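Chain length determinant protein (Shigella flexneri, PDB 4E2H) probably regulates the length of O-antigen polysaccharide chains of lipopolysaccharide through its periplasmic domain, which is anchored to the inner membrane. Local coordinates at residues C[18-32]-C[41-53]. Sequence-based numbering, arbitrary orientation.
Sequences TQPDVGQIAGYNNAM and PKVSDLQETLIGR
A single water joins N29 to P41: it donates to N29 OD1 at 2.8 Å and to P41 O at 2.6 Å, so a buried asparagine is tied to P41, just ahead of the N-cap residue K42 of helix 43-53. The setting is the membrane-proximal alpha/beta part of a Wzz-type chain-length regulator, where the chain leaves strand 12-18, makes the short helix 26-35 and returns as helix 43-65 beside the long helix 97-164. Helices too far apart for their backbones to touch are joined through their side chains, and the short segments 26-32 and 43-53, crossing at 115° with axes 10.7 Å apart, illustrate this. N29 places its amide with CG anti to the backbone N (chi1 -171°), which sets ND2 3.8 Å from V43 CG2 while OD1 keeps the water. Beyond it, L46 faces the edge of the Y28 ring, its CG in the ring plane and 3.7 Å from Y28 CE2; M32 CG adds to the packing against L46 CD1. I25, at the N-cap position of its helix, spreads two branches over helix 43-53: CD1 lies 3.7 Å from L46 CD2, and CG2 meets L50 CD1, which P20 CG also approaches. L118 of helix 97-164 packs on both Y28 and L50, joining this small core to the long helix. On the same face of helix 43-53, beside I25 CD1, the extended Q47 side chain reaches the loop, its CG passing P20 O and its amide lying at 32° to that of Q19. Facing the second subunit, D21 makes a salt bridge to K120 of that subunit, while V22 packs on L128 of the same subunit. Where the strand gives way to the loop, the CG1-CD1 arm of I51 runs to the backbone of T18, with CD1 3.6 Å from T18 O.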
loop_
_atom_site.group_PDB
_atom_site.type_symbol
_atom_site.label_atom_id
_atom_site.label_comp_id
_atom_site.label_asym_id
_atom_site.label_seq_id
_atom_site.Cartn_x
_atom_site.Cartn_y
_atom_site.Cartn_z
ATOM N N THR C 18 -23.605 -0.519 -11.873
ATOM C CA THR C 18 -22.281 -1.105 -11.953
ATOM C C THR C 18 -21.329 -0.367 -10.994
ATOM O O THR C 18 -21.761 0.476 -10.193
ATOM C CB THR C 18 -21.767 -1.072 -13.398
ATOM O OG1 THR C 18 -20.639 -1.948 -13.520
ATOM C CG2 THR C 18 -21.364 0.345 -13.795
ATOM N N GLN C 19 -20.041 -0.677 -11.083
ATOM C CA GLN C 19 -19.046 -0.082 -10.202
ATOM C C GLN C 19 -18.886 1.418 -10.455
ATOM O O GLN C 19 -18.993 1.878 -11.583
ATOM C CB GLN C 19 -17.700 -0.753 -10.440
ATOM C CG GLN C 19 -17.109 -0.382 -11.787
ATOM C CD GLN C 19 -15.894 -1.195 -12.145
ATOM O OE1 GLN C 19 -15.463 -2.076 -11.384
ATOM N NE2 GLN C 19 -15.322 -0.904 -13.315
ATOM N N PRO C 20 -18.577 2.185 -9.412
ATOM C CA PRO C 20 -18.471 3.630 -9.683
ATOM C C PRO C 20 -17.215 3.875 -10.523
ATOM O O PRO C 20 -16.249 3.113 -10.334
ATOM C CB PRO C 20 -18.305 4.232 -8.284
ATOM C CG PRO C 20 -17.551 3.110 -7.480
ATOM C CD PRO C 20 -17.851 1.772 -8.188
ATOM N N ASP C 21 -17.194 4.867 -11.420
ATOM C CA ASP C 21 -15.984 5.073 -12.231
ATOM C C ASP C 21 -14.879 5.829 -11.496
ATOM O O ASP C 21 -15.039 6.221 -10.334
ATOM C CB ASP C 21 -16.252 5.666 -13.635
ATOM C CG ASP C 21 -17.210 6.857 -13.620
ATOM O OD1 ASP C 21 -16.783 7.972 -13.217
ATOM O OD2 ASP C 21 -18.385 6.690 -14.053
ATOM N N VAL C 22 -13.759 5.997 -12.199
ATOM C CA VAL C 22 -12.542 6.608 -11.672
ATOM C C VAL C 22 -12.748 8.037 -11.140
ATOM O O VAL C 22 -12.351 8.329 -10.014
ATOM C CB VAL C 22 -11.407 6.567 -12.713
ATOM C CG1 VAL C 22 -10.191 7.286 -12.198
ATOM C CG2 VAL C 22 -11.095 5.119 -13.114
ATOM N N GLY C 23 -13.353 8.929 -11.923
ATOM C CA GLY C 23 -13.736 10.235 -11.399
ATOM C C GLY C 23 -15.103 10.068 -10.733
ATOM O O GLY C 23 -16.088 9.779 -11.405
ATOM N N GLN C 24 -15.189 10.329 -9.433
ATOM C CA GLN C 24 -16.124 9.620 -8.551
ATOM C C GLN C 24 -15.118 8.748 -7.835
ATOM O O GLN C 24 -14.266 8.163 -8.496
ATOM C CB GLN C 24 -17.054 8.683 -9.342
ATOM C CG GLN C 24 -18.438 9.215 -9.818
ATOM C CD GLN C 24 -19.335 8.110 -10.410
ATOM O OE1 GLN C 24 -18.845 7.146 -10.999
ATOM N NE2 GLN C 24 -20.650 8.242 -10.225
ATOM N N ILE C 25 -15.148 8.658 -6.515
ATOM C CA ILE C 25 -14.121 7.854 -5.846
ATOM C C ILE C 25 -12.651 8.211 -6.167
ATOM O O ILE C 25 -11.752 7.410 -5.886
ATOM C CB ILE C 25 -14.279 6.333 -6.143
ATOM C CG1 ILE C 25 -13.356 5.888 -7.285
ATOM C CG2 ILE C 25 -15.743 5.971 -6.410
ATOM C CD1 ILE C 25 -12.864 4.493 -7.082
ATOM N N ALA C 26 -12.384 9.386 -6.733
ATOM C CA ALA C 26 -10.992 9.829 -6.826
ATOM C C ALA C 26 -10.577 10.404 -5.466
ATOM O O ALA C 26 -9.452 10.200 -5.009
ATOM C CB ALA C 26 -10.805 10.855 -7.923
ATOM N N GLY C 27 -11.498 11.127 -4.826
ATOM C CA GLY C 27 -11.336 11.589 -3.459
ATOM C C GLY C 27 -11.086 10.452 -2.478
ATOM O O GLY C 27 -10.210 10.553 -1.593
ATOM N N TYR C 28 -11.843 9.363 -2.623
ATOM C CA TYR C 28 -11.651 8.185 -1.765
ATOM C C TYR C 28 -10.404 7.426 -2.162
ATOM O O TYR C 28 -9.703 6.860 -1.327
ATOM C CB TYR C 28 -12.845 7.240 -1.854
ATOM C CG TYR C 28 -12.727 6.020 -0.965
ATOM C CD1 TYR C 28 -13.046 6.092 0.385
ATOM C CD2 TYR C 28 -12.317 4.791 -1.477
ATOM C CE1 TYR C 28 -12.958 4.978 1.205
ATOM C CE2 TYR C 28 -12.225 3.664 -0.660
ATOM C CZ TYR C 28 -12.546 3.767 0.681
ATOM O OH TYR C 28 -12.463 2.665 1.506
ATOM N N ASN C 29 -10.158 7.383 -3.458
ATOM C CA ASN C 29 -8.944 6.802 -3.956
ATOM C C ASN C 29 -7.774 7.583 -3.430
ATOM O O ASN C 29 -6.727 7.027 -3.129
ATOM C CB ASN C 29 -8.889 6.879 -5.466
ATOM C CG ASN C 29 -7.743 6.102 -6.005
ATOM O OD1 ASN C 29 -7.258 5.176 -5.348
ATOM N ND2 ASN C 29 -7.274 6.469 -7.188
ATOM N N ASN C 30 -7.944 8.897 -3.361
ATOM C CA ASN C 30 -6.888 9.751 -2.871
ATOM C C ASN C 30 -6.498 9.336 -1.461
ATOM O O ASN C 30 -5.323 9.104 -1.185
ATOM C CB ASN C 30 -7.341 11.200 -2.887
ATOM C CG ASN C 30 -6.533 12.059 -1.961
ATOM O OD1 ASN C 30 -5.338 12.298 -2.196
ATOM N ND2 ASN C 30 -7.175 12.544 -0.892
ATOM N N ALA C 31 -7.496 9.224 -0.582
ATOM C CA ALA C 31 -7.262 8.836 0.804
ATOM C C ALA C 31 -6.407 7.587 0.859
ATOM O O ALA C 31 -5.322 7.597 1.429
ATOM C CB ALA C 31 -8.563 8.592 1.533
HETATM N N MSE C 32 -6.892 6.502 0.271
HETATM C CA MSE C 32 -6.163 5.237 0.370
HETATM C C MSE C 32 -4.740 5.298 -0.197
HETATM O O MSE C 32 -3.881 4.474 0.161
HETATM C CB MSE C 32 -6.958 4.116 -0.269
HETATM C CG MSE C 32 -8.316 3.981 0.347
HETATM SE SE MSE C 32 -8.316 2.813 1.863
HETATM C CE MSE C 32 -9.921 3.490 2.734
ATOM N N PRO C 41 -4.101 -0.242 -2.900
ATOM C CA PRO C 41 -4.612 -1.117 -3.975
ATOM C C PRO C 41 -4.827 -0.350 -5.276
ATOM O O PRO C 41 -4.991 0.880 -5.232
ATOM C CB PRO C 41 -5.952 -1.619 -3.423
ATOM C CG PRO C 41 -6.405 -0.523 -2.466
ATOM C CD PRO C 41 -5.129 0.065 -1.881
ATOM N N LYS C 42 -4.803 -1.050 -6.412
ATOM C CA LYS C 42 -5.102 -0.429 -7.705
ATOM C C LYS C 42 -6.498 0.214 -7.662
ATOM O O LYS C 42 -7.403 -0.283 -6.980
ATOM C CB LYS C 42 -5.022 -1.473 -8.834
ATOM C CG LYS C 42 -3.767 -1.388 -9.713
ATOM C CD LYS C 42 -3.564 -2.662 -10.568
ATOM C CE LYS C 42 -2.413 -2.493 -11.572
ATOM N NZ LYS C 42 -1.712 -3.767 -11.949
ATOM N N VAL C 43 -6.672 1.317 -8.385
ATOM C CA VAL C 43 -7.936 2.031 -8.362
ATOM C C VAL C 43 -9.030 1.125 -8.901
ATOM O O VAL C 43 -10.215 1.293 -8.578
ATOM C CB VAL C 43 -7.890 3.318 -9.193
ATOM C CG1 VAL C 43 -7.417 3.017 -10.612
ATOM C CG2 VAL C 43 -9.256 3.977 -9.216
ATOM N N SER C 44 -8.631 0.153 -9.719
ATOM C CA SER C 44 -9.559 -0.869 -10.176
ATOM C C SER C 44 -10.033 -1.697 -8.981
ATOM O O SER C 44 -11.228 -1.807 -8.734
ATOM C CB SER C 44 -8.908 -1.752 -11.242
ATOM O OG SER C 44 -8.972 -3.119 -10.868
ATOM N N ASP C 45 -9.089 -2.260 -8.233
ATOM C CA ASP C 45 -9.398 -3.102 -7.075
ATOM C C ASP C 45 -10.302 -2.399 -6.061
ATOM O O ASP C 45 -11.023 -3.051 -5.315
ATOM C CB ASP C 45 -8.105 -3.573 -6.388
ATOM C CG ASP C 45 -7.499 -4.820 -7.046
ATOM O OD1 ASP C 45 -7.950 -5.943 -6.717
ATOM O OD2 ASP C 45 -6.559 -4.683 -7.867
ATOM N N LEU C 46 -10.260 -1.071 -6.033
ATOM C CA LEU C 46 -11.088 -0.285 -5.118
ATOM C C LEU C 46 -12.466 0.035 -5.738
ATOM O O LEU C 46 -13.471 0.254 -5.032
ATOM C CB LEU C 46 -10.352 0.992 -4.732
ATOM C CG LEU C 46 -10.838 1.915 -3.611
ATOM C CD1 LEU C 46 -9.766 2.964 -3.340
ATOM C CD2 LEU C 46 -12.100 2.622 -3.984
ATOM N N GLN C 47 -12.527 0.070 -7.063
ATOM C CA GLN C 47 -13.836 0.093 -7.688
ATOM C C GLN C 47 -14.572 -1.176 -7.223
ATOM O O GLN C 47 -15.629 -1.091 -6.582
ATOM C CB GLN C 47 -13.741 0.204 -9.221
ATOM C CG GLN C 47 -13.171 1.549 -9.687
ATOM C CD GLN C 47 -12.973 1.646 -11.207
ATOM O OE1 GLN C 47 -12.495 0.711 -11.858
ATOM N NE2 GLN C 47 -13.332 2.793 -11.771
ATOM N N GLU C 48 -13.991 -2.336 -7.529
ATOM C CA GLU C 48 -14.533 -3.644 -7.147
ATOM C C GLU C 48 -15.044 -3.732 -5.696
ATOM O O GLU C 48 -16.181 -4.129 -5.452
ATOM C CB GLU C 48 -13.489 -4.747 -7.400
ATOM C CG GLU C 48 -13.481 -5.306 -8.842
ATOM C CD GLU C 48 -12.692 -6.644 -8.973
ATOM O OE1 GLU C 48 -12.287 -7.219 -7.923
ATOM O OE2 GLU C 48 -12.483 -7.114 -10.126
ATOM N N THR C 49 -14.187 -3.386 -4.743
ATOM C CA THR C 49 -14.504 -3.451 -3.318
ATOM C C THR C 49 -15.744 -2.626 -2.988
ATOM O O THR C 49 -16.568 -3.018 -2.156
ATOM C CB THR C 49 -13.318 -2.920 -2.482
ATOM O OG1 THR C 49 -12.112 -3.575 -2.901
ATOM C CG2 THR C 49 -13.546 -3.128 -0.967
ATOM N N LEU C 50 -15.879 -1.482 -3.646
ATOM C CA LEU C 50 -17.006 -0.598 -3.387
ATOM C C LEU C 50 -18.305 -1.179 -3.930
ATOM O O LEU C 50 -19.309 -1.298 -3.209
ATOM C CB LEU C 50 -16.756 0.775 -3.989
ATOM C CG LEU C 50 -15.739 1.647 -3.243
ATOM C CD1 LEU C 50 -15.615 3.019 -3.899
ATOM C CD2 LEU C 50 -16.181 1.825 -1.792
ATOM N N ILE C 51 -18.315 -1.554 -5.202
ATOM C CA ILE C 51 -19.563 -2.082 -5.725
ATOM C C ILE C 51 -19.917 -3.396 -5.039
ATOM O O ILE C 51 -21.106 -3.656 -4.753
ATOM C CB ILE C 51 -19.571 -2.277 -7.248
ATOM C CG1 ILE C 51 -20.974 -2.665 -7.699
ATOM C CG2 ILE C 51 -18.594 -3.368 -7.655
ATOM C CD1 ILE C 51 -22.002 -1.659 -7.244
ATOM N N GLY C 52 -18.892 -4.202 -4.751
ATOM C CA GLY C 52 -19.092 -5.477 -4.083
ATOM C C GLY C 52 -19.686 -5.226 -2.715
ATOM O O GLY C 52 -20.498 -6.004 -2.206
ATOM N N ARG C 53 -19.265 -4.119 -2.119
ATOM C CA ARG C 53 -19.743 -3.736 -0.811
ATOM C C ARG C 53 -21.237 -3.465 -0.872
ATOM O O ARG C 53 -21.988 -3.920 -0.015
ATOM C CB ARG C 53 -18.992 -2.490 -0.358
ATOM C CG ARG C 53 -19.189 -2.143 1.091
ATOM C CD ARG C 53 -17.940 -1.521 1.710
ATOM N NE ARG C 53 -18.042 -1.625 3.160
ATOM C CZ ARG C 53 -17.206 -2.312 3.924
ATOM N NH1 ARG C 53 -16.162 -2.925 3.382
ATOM N NH2 ARG C 53 -17.411 -2.360 5.232
HETATM O O HOH W 1 -5.095 3.440 -5.588
#